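Local coordinates for protein IclR family transcriptional regulator (Brucella abortus, PDB 5WHM) that represses transcription as an IclR-type regulator, probably by binding operator DNA through an N-terminal helix-turn-helix domain, at the interface of chains A and B. Sequence-based numbering; all coordinates share one arbitrary frame. Chains: chain A/B, IclR family transcriptional regulator.

Contact 1: the interface of chains A and B. Residues chain A 88, 145; chain B 96, 101, 133-134, 147.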
ATOM      1  N   LEU A  88       4.082   2.712  -0.448  1.00 20.58           N
ATOM      2  CA  LEU A  88       3.487   1.959   0.648  1.00 20.69           C
ATOM      3  C   LEU A  88       2.662   2.882   1.528  1.00 24.91           C
ATOM      4  O   LEU A  88       1.593   2.509   2.032  1.00 22.74           O
ATOM      5  CB  LEU A  88       4.593   1.239   1.443  1.00 21.89           C
ATOM      6  CG  LEU A  88       4.162   0.215   2.485  1.00 27.06           C
ATOM      7  CD1 LEU A  88       3.673  -1.039   1.770  1.00 21.69           C
ATOM      8  CD2 LEU A  88       5.380  -0.155   3.397  1.00 26.11           C
ATOM      9  N   ARG A 145       2.905 -11.308   2.220  1.00 30.82           N
ATOM     10  CA  ARG A 145       1.659 -10.605   2.492  1.00 29.33           C
ATOM     11  C   ARG A 145       0.831 -10.497   1.215  1.00 26.82           C
ATOM     12  O   ARG A 145       1.379 -10.334   0.122  1.00 30.59           O
ATOM     13  CB  ARG A 145       1.947  -9.215   3.086  1.00 29.39           C
ATOM     14  CG  ARG A 145       2.713  -9.287   4.451  1.00 32.31           C
ATOM     15  CD  ARG A 145       2.989  -7.895   5.040  1.00 32.61           C
ATOM     16  NE  ARG A 145       3.788  -7.982   6.273  1.00 45.45           N
ATOM     17  CZ  ARG A 145       3.272  -8.307   7.454  1.00 46.95           C
ATOM     18  NH1 ARG A 145       1.970  -8.582   7.561  1.00 45.76           N
ATOM     19  NH2 ARG A 145       4.045  -8.393   8.510  1.00 40.70           N
TER
ATOM     20  N   SER B  96       5.315  -4.325   0.540  1.00 23.09           N
ATOM     21  CA  SER B  96       5.095  -5.052   1.785  1.00 22.97           C
ATOM     22  C   SER B  96       5.885  -6.350   1.823  1.00 21.86           C
ATOM     23  O   SER B  96       5.877  -7.037   2.846  1.00 21.20           O
ATOM     24  CB  SER B  96       3.589  -5.336   1.926  1.00 25.78           C
ATOM     25  OG  SER B  96       3.214  -6.443   1.096  1.00 26.53           O
ATOM     26  N   ARG B 101      13.045  -8.898   4.170  1.00 26.69           N
ATOM     27  CA  ARG B 101      12.238  -9.525   5.221  1.00 29.64           C
ATOM     28  C   ARG B 101      12.624 -10.969   5.470  1.00 32.05           C
ATOM     29  O   ARG B 101      12.459 -11.453   6.592  1.00 33.74           O
ATOM     30  CB  ARG B 101      10.738  -9.488   4.899  1.00 31.66           C
ATOM     31  CG  ARG B 101      10.094  -8.112   4.881  1.00 32.87           C
ATOM     32  CD  ARG B 101       8.602  -8.259   4.458  1.00 26.73           C
ATOM     33  NE  ARG B 101       7.943  -9.088   5.456  1.00 26.49           N
ATOM     34  CZ  ARG B 101       6.912  -9.897   5.231  1.00 33.42           C
ATOM     35  NH1 ARG B 101       6.364 -10.007   4.005  1.00 27.39           N
ATOM     36  NH2 ARG B 101       6.438 -10.609   6.239  1.00 28.29           N
ATOM     37  N   ASP B 133       7.725  -3.364   8.002  1.00 27.52           N
ATOM     38  CA  ASP B 133       7.462  -4.662   8.592  1.00 35.25           C
ATOM     39  C   ASP B 133       7.404  -4.466  10.105  1.00 30.31           C
ATOM     40  O   ASP B 133       8.049  -3.558  10.650  1.00 28.36           O
ATOM     41  CB  ASP B 133       8.511  -5.725   8.202  1.00 28.95           C
ATOM     42  CG  ASP B 133       7.949  -7.145   8.320  1.00 39.63           C
ATOM     43  OD1 ASP B 133       8.667  -8.128   8.070  1.00 40.12           O
ATOM     44  OD2 ASP B 133       6.745  -7.288   8.649  1.00 36.90           O
ATOM     45  N   VAL B 134       6.556  -5.256  10.749  1.00 30.48           N
ATOM     46  CA  VAL B 134       6.334  -5.220  12.192  1.00 31.49           C
ATOM     47  C   VAL B 134       6.122  -6.653  12.639  1.00 33.33           C
ATOM     48  O   VAL B 134       5.325  -7.384  12.038  1.00 34.38           O
ATOM     49  CB  VAL B 134       5.100  -4.393  12.619  1.00 41.64           C
ATOM     50  CG1 VAL B 134       5.037  -4.299  14.160  1.00 39.08           C
ATOM     51  CG2 VAL B 134       5.085  -3.042  12.004  1.00 42.01           C
ATOM     52  N   ILE B 147       1.419  -1.925   8.343  1.00 34.81           N
ATOM     53  CA  ILE B 147       2.373  -1.792   7.249  1.00 30.33           C
ATOM     54  C   ILE B 147       2.037  -0.520   6.477  1.00 30.00           C
ATOM     55  O   ILE B 147       0.935  -0.390   5.936  1.00 38.84           O
ATOM     56  CB  ILE B 147       2.297  -3.028   6.329  1.00 37.50           C
ATOM     57  CG1 ILE B 147       2.460  -4.309   7.149  1.00 38.38           C
ATOM     58  CG2 ILE B 147       3.328  -2.959   5.203  1.00 31.44           C
ATOM     59  CD1 ILE B 147       3.777  -4.394   7.839  1.00 36.47           C
TER
HETATM   60  O   HOH W   1       5.792  -6.272   5.536  1.00 30.21           O

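Contact 2: the interface of chains A and B. Residues chain A 16, 19, 21-22; chain B 64-65, 68.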
ATOM      1  N   GLU A  16     -13.555   7.459 -27.280  1.00110.16           N
ATOM      2  CA  GLU A  16     -13.771   8.500 -26.277  1.00105.48           C
ATOM      3  C   GLU A  16     -13.663   9.895 -26.878  1.00 99.76           C
ATOM      4  O   GLU A  16     -12.636  10.248 -27.467  1.00 98.46           O
ATOM      5  CB  GLU A  16     -12.743   8.349 -25.155  1.00103.83           C
ATOM      6  CG  GLU A  16     -12.882   7.106 -24.301  1.00106.92           C
ATOM      7  CD  GLU A  16     -11.613   6.812 -23.521  1.00106.12           C
ATOM      8  OE1 GLU A  16     -10.751   6.081 -24.056  1.00107.45           O
ATOM      9  OE2 GLU A  16     -11.467   7.329 -22.389  1.00104.16           O
ATOM     10  N   ASP A  19     -11.325  15.072 -23.851  1.00 44.20           N
ATOM     11  CA  ASP A  19     -11.540  15.512 -22.484  1.00 41.58           C
ATOM     12  C   ASP A  19     -10.463  16.549 -22.218  1.00 39.41           C
ATOM     13  O   ASP A  19      -9.298  16.193 -22.033  1.00 38.00           O
ATOM     14  CB  ASP A  19     -11.462  14.325 -21.525  1.00 40.28           C
ATOM     15  CG  ASP A  19     -11.666  14.719 -20.066  1.00 46.56           C
ATOM     16  OD1 ASP A  19     -11.668  15.933 -19.742  1.00 37.09           O
ATOM     17  OD2 ASP A  19     -11.842  13.784 -19.248  1.00 37.29           O
ATOM     18  N   GLN A  21     -10.179  18.439 -19.639  0.55 37.41           N
ATOM     19  CA  GLN A  21      -9.797  18.456 -18.229  0.55 33.68           C
ATOM     20  C   GLN A  21      -8.725  17.419 -17.903  0.55 32.23           C
ATOM     21  O   GLN A  21      -8.010  17.572 -16.904  0.55 29.55           O
ATOM     22  CB  GLN A  21     -11.007  18.173 -17.322  0.55 35.66           C
ATOM     23  CG  GLN A  21     -12.238  19.044 -17.505  0.55 41.44           C
ATOM     24  CD  GLN A  21     -11.918  20.415 -18.047  0.55 44.23           C
ATOM     25  OE1 GLN A  21     -12.352  20.780 -19.144  0.55 43.43           O
ATOM     26  NE2 GLN A  21     -11.149  21.189 -17.283  0.55 42.84           N
ATOM     27  N   PHE A  22      -8.600  16.378 -18.717  1.00 32.21           N
ATOM     28  CA  PHE A  22      -7.765  15.234 -18.368  1.00 31.24           C
ATOM     29  C   PHE A  22      -6.286  15.625 -18.371  1.00 30.60           C
ATOM     30  O   PHE A  22      -5.802  16.228 -19.336  1.00 31.08           O
ATOM     31  CB  PHE A  22      -8.026  14.108 -19.355  1.00 33.17           C
ATOM     32  CG  PHE A  22      -7.395  12.797 -18.979  1.00 32.58           C
ATOM     33  CD1 PHE A  22      -7.989  11.981 -18.022  1.00 31.96           C
ATOM     34  CD2 PHE A  22      -6.250  12.352 -19.613  1.00 33.02           C
ATOM     35  CE1 PHE A  22      -7.427  10.729 -17.683  1.00 31.56           C
ATOM     36  CE2 PHE A  22      -5.679  11.099 -19.272  1.00 32.75           C
ATOM     37  CZ  PHE A  22      -6.280  10.299 -18.313  1.00 31.94           C
TER
ATOM     38  N   HIS B  64     -10.372  15.303 -11.141  1.00 23.55           N
ATOM     39  CA  HIS B  64     -11.144  14.705 -12.237  1.00 25.76           C
ATOM     40  C   HIS B  64     -10.351  13.598 -12.916  1.00 27.08           C
ATOM     41  O   HIS B  64     -10.870  12.498 -13.164  1.00 22.88           O
ATOM     42  CB  HIS B  64     -11.533  15.777 -13.259  1.00 26.86           C
ATOM     43  CG  HIS B  64     -12.028  15.214 -14.558  1.00 27.50           C
ATOM     44  ND1 HIS B  64     -13.326  14.784 -14.726  1.00 30.39           N
ATOM     45  CD2 HIS B  64     -11.402  15.006 -15.743  1.00 29.15           C
ATOM     46  CE1 HIS B  64     -13.485  14.348 -15.969  1.00 37.08           C
ATOM     47  NE2 HIS B  64     -12.338  14.487 -16.614  1.00 33.82           N
ATOM     48  N   THR B  65      -9.080  13.883 -13.230  1.00 18.68           N
ATOM     49  CA  THR B  65      -8.209  12.878 -13.835  1.00 22.16           C
ATOM     50  C   THR B  65      -8.054  11.647 -12.933  1.00 25.76           C
ATOM     51  O   THR B  65      -8.122  10.500 -13.400  1.00 22.34           O
ATOM     52  CB  THR B  65      -6.855  13.538 -14.119  1.00 23.26           C
ATOM     53  OG1 THR B  65      -7.093  14.650 -14.972  1.00 27.01           O
ATOM     54  CG2 THR B  65      -5.849  12.569 -14.778  1.00 22.78           C
ATOM     55  N   ARG B  68     -11.181   9.510 -13.040  0.52 25.92           N
ATOM     56  CA  ARG B  68     -11.360   8.721 -14.260  0.52 24.77           C
ATOM     57  C   ARG B  68     -10.400   7.537 -14.299  0.52 26.05           C
ATOM     58  O   ARG B  68     -10.717   6.498 -14.885  0.52 25.50           O
ATOM     59  CB  ARG B  68     -11.182   9.586 -15.506  0.52 24.41           C
ATOM     60  CG  ARG B  68     -12.325  10.548 -15.730  0.52 26.04           C
ATOM     61  CD  ARG B  68     -12.398  11.012 -17.179  0.52 28.95           C
ATOM     62  NE  ARG B  68     -12.644   9.907 -18.103  0.52 29.05           N
ATOM     63  CZ  ARG B  68     -12.495   9.999 -19.420  0.52 32.67           C
ATOM     64  NH1 ARG B  68     -12.085  11.152 -19.948  0.52 22.46           N
ATOM     65  NH2 ARG B  68     -12.740   8.941 -20.201  0.52 30.33           N
TER

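Contact 3: the interface of chains A and B. Residues chain A 88, 91, 95, 131, 145, 147-149; chain B 88, 92-93, 96.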
ATOM      1  N   LEU A  88       4.082   2.712  -0.448  1.00 20.58           N
ATOM      2  CA  LEU A  88       3.487   1.959   0.648  1.00 20.69           C
ATOM      3  C   LEU A  88       2.662   2.882   1.528  1.00 24.91           C
ATOM      4  O   LEU A  88       1.593   2.509   2.032  1.00 22.74           O
ATOM      5  CB  LEU A  88       4.593   1.239   1.443  1.00 21.89           C
ATOM      6  CG  LEU A  88       4.162   0.215   2.485  1.00 27.06           C
ATOM      7  CD1 LEU A  88       3.673  -1.039   1.770  1.00 21.69           C
ATOM      8  CD2 LEU A  88       5.380  -0.155   3.397  1.00 26.11           C
ATOM      9  N   GLY A  91      -0.658   3.487  -0.144  1.00 20.32           N
ATOM     10  CA  GLY A  91      -1.550   2.326  -0.064  1.00 20.48           C
ATOM     11  C   GLY A  91      -2.217   2.181   1.282  1.00 22.39           C
ATOM     12  O   GLY A  91      -3.415   1.874   1.371  1.00 20.62           O
ATOM     13  N   LEU A  95      -6.160   1.949   2.279  1.00 25.30           N
ATOM     14  CA  LEU A  95      -6.719   0.872   3.096  1.00 26.30           C
ATOM     15  C   LEU A  95      -7.417   1.402   4.330  1.00 25.84           C
ATOM     16  O   LEU A  95      -8.406   0.814   4.787  1.00 25.59           O
ATOM     17  CB  LEU A  95      -5.624  -0.122   3.507  1.00 24.60           C
ATOM     18  CG  LEU A  95      -5.015  -0.911   2.336  1.00 23.60           C
ATOM     19  CD1 LEU A  95      -3.706  -1.603   2.785  1.00 24.23           C
ATOM     20  CD2 LEU A  95      -6.032  -1.957   1.793  1.00 20.22           C
ATOM     21  N   TYR A 131      -7.042  -7.939  -3.625  1.00 19.27           N
ATOM     22  CA  TYR A 131      -7.304  -8.262  -2.215  1.00 20.02           C
ATOM     23  C   TYR A 131      -7.137  -7.039  -1.312  1.00 25.20           C
ATOM     24  O   TYR A 131      -6.097  -6.383  -1.330  1.00 20.98           O
ATOM     25  CB  TYR A 131      -6.359  -9.372  -1.740  1.00 19.93           C
ATOM     26  CG  TYR A 131      -6.845 -10.789  -2.103  1.00 24.10           C
ATOM     27  CD1 TYR A 131      -8.088 -10.995  -2.690  1.00 26.85           C
ATOM     28  CD2 TYR A 131      -6.112 -11.902  -1.753  1.00 35.27           C
ATOM     29  CE1 TYR A 131      -8.549 -12.302  -3.005  1.00 29.80           C
ATOM     30  CE2 TYR A 131      -6.568 -13.200  -2.036  1.00 39.10           C
ATOM     31  CZ  TYR A 131      -7.785 -13.388  -2.668  1.00 34.61           C
ATOM     32  OH  TYR A 131      -8.225 -14.669  -2.941  1.00 33.27           O
ATOM     33  N   ARG A 145       2.905 -11.308   2.220  1.00 30.82           N
ATOM     34  CA  ARG A 145       1.659 -10.605   2.492  1.00 29.33           C
ATOM     35  C   ARG A 145       0.831 -10.497   1.215  1.00 26.82           C
ATOM     36  O   ARG A 145       1.379 -10.334   0.122  1.00 30.59           O
ATOM     37  CB  ARG A 145       1.947  -9.215   3.086  1.00 29.39           C
ATOM     38  CG  ARG A 145       2.713  -9.287   4.451  1.00 32.31           C
ATOM     39  CD  ARG A 145       2.989  -7.895   5.040  1.00 32.61           C
ATOM     40  NE  ARG A 145       3.788  -7.982   6.273  1.00 45.45           N
ATOM     41  CZ  ARG A 145       3.272  -8.307   7.454  1.00 46.95           C
ATOM     42  NH1 ARG A 145       1.970  -8.582   7.561  1.00 45.76           N
ATOM     43  NH2 ARG A 145       4.045  -8.393   8.510  1.00 40.70           N
ATOM     44  N   ILE A 147      -2.297  -8.579   0.911  1.00 22.61           N
ATOM     45  CA  ILE A 147      -3.119  -7.391   0.699  1.00 23.71           C
ATOM     46  C   ILE A 147      -2.521  -6.582  -0.445  1.00 23.39           C
ATOM     47  O   ILE A 147      -1.301  -6.380  -0.526  1.00 21.60           O
ATOM     48  CB  ILE A 147      -3.272  -6.596   2.004  1.00 26.84           C
ATOM     49  CG1 ILE A 147      -4.208  -7.379   2.946  1.00 28.03           C
ATOM     50  CG2 ILE A 147      -3.829  -5.194   1.740  1.00 26.36           C
ATOM     51  CD1 ILE A 147      -4.330  -6.757   4.321  1.00 38.69           C
ATOM     52  N   GLY A 148      -3.373  -6.209  -1.407  1.00 23.35           N
ATOM     53  CA  GLY A 148      -2.922  -5.589  -2.632  1.00 17.44           C
ATOM     54  C   GLY A 148      -2.501  -6.537  -3.734  1.00 24.14           C
ATOM     55  O   GLY A 148      -2.124  -6.073  -4.817  1.00 24.57           O
ATOM     56  N   SER A 149      -2.470  -7.840  -3.498  1.00 22.91           N
ATOM     57  CA  SER A 149      -2.178  -8.693  -4.646  1.00 22.68           C
ATOM     58  C   SER A 149      -3.432  -8.822  -5.522  1.00 23.32           C
ATOM     59  O   SER A 149      -4.537  -8.432  -5.131  1.00 20.25           O
ATOM     60  CB  SER A 149      -1.691 -10.072  -4.215  1.00 26.79           C
ATOM     61  OG  SER A 149      -2.711 -10.715  -3.504  1.00 31.96           O
TER
ATOM     62  N   LEU B  88      -3.610   0.847  -4.873  1.00 19.08           N
ATOM     63  CA  LEU B  88      -2.827  -0.344  -4.502  1.00 20.65           C
ATOM     64  C   LEU B  88      -2.051  -0.935  -5.671  1.00 23.31           C
ATOM     65  O   LEU B  88      -1.045  -1.615  -5.449  1.00 25.87           O
ATOM     66  CB  LEU B  88      -3.727  -1.434  -3.876  1.00 17.77           C
ATOM     67  CG  LEU B  88      -4.493  -0.979  -2.635  1.00 21.75           C
ATOM     68  CD1 LEU B  88      -5.509  -2.044  -2.192  1.00 24.34           C
ATOM     69  CD2 LEU B  88      -3.520  -0.673  -1.478  1.00 26.49           C
ATOM     70  N   TYR B  92       1.734  -1.424  -3.677  1.00 19.31           N
ATOM     71  CA  TYR B  92       1.671  -1.677  -2.229  1.00 20.72           C
ATOM     72  C   TYR B  92       2.140  -3.095  -1.854  1.00 22.76           C
ATOM     73  O   TYR B  92       2.964  -3.262  -0.938  1.00 22.51           O
ATOM     74  CB  TYR B  92       0.242  -1.431  -1.717  1.00 22.30           C
ATOM     75  CG  TYR B  92       0.074  -1.723  -0.240  1.00 26.47           C
ATOM     76  CD1 TYR B  92       0.340  -0.743   0.716  1.00 21.23           C
ATOM     77  CD2 TYR B  92      -0.342  -2.979   0.199  1.00 23.55           C
ATOM     78  CE1 TYR B  92       0.192  -0.992   2.087  1.00 24.92           C
ATOM     79  CE2 TYR B  92      -0.476  -3.246   1.563  1.00 27.28           C
ATOM     80  CZ  TYR B  92      -0.182  -2.249   2.493  1.00 25.75           C
ATOM     81  OH  TYR B  92      -0.358  -2.522   3.806  1.00 31.58           O
ATOM     82  N   ALA B  93       1.606  -4.136  -2.528  1.00 18.26           N
ATOM     83  CA  ALA B  93       1.944  -5.516  -2.139  1.00 26.13           C
ATOM     84  C   ALA B  93       3.437  -5.834  -2.314  1.00 26.26           C
ATOM     85  O   ALA B  93       4.047  -6.514  -1.481  1.00 24.15           O
ATOM     86  CB  ALA B  93       1.090  -6.502  -2.933  1.00 23.56           C
ATOM     87  N   SER B  96       5.315  -4.325   0.540  1.00 23.09           N
ATOM     88  CA  SER B  96       5.095  -5.052   1.785  1.00 22.97           C
ATOM     89  C   SER B  96       5.885  -6.350   1.823  1.00 21.86           C
ATOM     90  O   SER B  96       5.877  -7.037   2.846  1.00 21.20           O
ATOM     91  CB  SER B  96       3.589  -5.336   1.926  1.00 25.78           C
ATOM     92  OG  SER B  96       3.214  -6.443   1.096  1.00 26.53           O
TER
HETATM   93  O   HOH W   2       0.499  -6.731   1.539  1.00 22.97           O
HETATM   94  O   HOH W   3      -0.403  -3.963  -4.665  1.00 25.04           O
HETATM   95  O   HOH W   4       5.792  -6.272   5.536  1.00 30.21           O

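Contact 1: the interface of chains A and B
The guanidinium of A:Arg145 carries B:Asp133 OD2 at its edge, in plane, and B:Ile147 CD1 over one face, toward the rim. The guanidinium of B:Arg101 takes A:Arg145 NE and water 1 over one face, both toward the rim, with A:Arg145 NE 3.6 Å above the plane of B:Arg101; the planes are 29° apart and the side chains cross at about a right angle. The carboxylate of B:Asp133, beside the pair and bonded to both, probably offsets the repulsion of two likely positive groups. A:Arg145 NH2 gives B:Asp133 OD2 a salt-bridging hydrogen bond of 2.9 Å, arriving nearly along the C-O axis with the guanidinium turned 84° from the carboxylate. B:Arg101 NE meets B:Asp133 OD1 at 2.9 Å from above the carboxylate plane, a same-chain salt bridge that helps fix the acid's rotation. An extended run from CG to NE (chi3 -176°) carries the A:Arg145 head across to chain B. A:Arg145 NE also binds water 1 at 2.7 Å, and the water passes the link to the carbonyl of B:Ser96. Nearby, A:Leu88 CD2 touches B:Ile147 CG2 at 3.9 Å. Chain A supplies helix 86-95 and the A:Arg145 loop; chain B supplies strand 133-135, the start of helix 101-115, and loop residues B:Ser96 and B:Ile147.

Contact 2: the interface of chains A and B
B:His64 holds CG anti to the backbone N (chi1 166°), as does A:Asp19, bringing ring and carboxylate tip to tip, and a bend of the B:Arg68 chain at chi3 (62°) brings its head to the same acid. The histidine and arginine lie on helix 56-69, the second helix of the IclR helix-turn-helix and its recognition helix, so the N-terminal segment of the other chain, which holds the acid, grips the DNA-reading element. B:His64 NE2 donates to A:Asp19 OD2 at 2.8 Å, almost straight (177° at H), with the oxygen in the ring plane and using its syn lone pair. The anti lone pair of A:Asp19 OD2 takes B:Arg68 NH1 at 2.7 Å, in a salt bridge whose guanidinium and carboxylate are nearly coplanar. The acid could favour a protonated imidazole, though the arginine on the same oxygen would work against this. A:Asp19 OD1 accepts from the backbone N of A:Gln21 at 2.9 Å, holding the acid's rotation from within its own chain. Across the arginine, the poorly ordered A:Glu16 offers OE2 to B:Arg68 NH2 in a weak bond. A:Gln21 CB packs against B:His64 CD2 at 3.6 Å, while B:Arg68 CG lies over one face of the imidazole. From the next position of the helix, B:Thr65 CG2 sits over the rim of the A:Phe22 ring.

Contact 3: the interface of chains A and B
Helix 86-95 of chain A meets its less regular counterpart in chain B, residues 85-90 and 92-95, in an apolar core of the two-fold interface. B:Tyr92 is wedged into chain A, its ring carried across with CG anti to the backbone N (chi1 178°). Two leucine methyls clamp that ring from opposite faces, each toward the rim, which helps fix the phenol's place. A:Leu88 CD1 presses against B:Tyr92 CE1 at 3.5 Å, the side chains crossing obliquely. On the other face A:Leu95 CD1 lies 3.6 Å from B:Tyr92 CZ, its side chain pointing tip to tip with the tyrosine. Between these leucines A:Gly91, bare of a side chain, brings its CA to 3.7 Å from B:Tyr92 CD1. The carbonyl oxygens of A:Leu88 and A:Ile147 lie at the ring edge, in plane, and A:Ile147 CG2 runs alongside. B:Leu88 crosses A:Leu95 at about a right angle and sets its CD2 against A:Gly91. No direct polar bond spans this patch; waters do that work. Water 3 binds the carbonyls of A:Gly148 and B:Leu88, and its O is 2.9 Å from B:Ala93 N. Water 2 joins the A:Ile147 carbonyl to B:Ser96 OG, which also donates to B:Ala93 O at 2.7 Å. B:Ala93 CB, the methyl, packs at 3.4 Å on A:Ile147 O, over the turn at A:Gly148. Thus the short helical linker of chain B lies between helix 86-95 of chain A and the loop leading into strand 150-152.

Contact 1 and contact 3 are neighbours, their C-alpha centres about 9 Å apart, and they share A:Leu88, A:Arg145 and B:Ser96; together they form a continuous stretch in which a polar rim adjoins an apolar core. Contact 2 stands away, its C-alpha centre about 34 Å from that of contact 1 and 26 Å from that of contact 3, where the N-terminal segment of one chain grips helix 56-69 of the other. In the deposited pair the chains are tied both at the linker and within the DNA-binding part. Since each contact has a two-fold twin, this pairing could fix the relative placement of the two helix-turn-helix domains in a dimer.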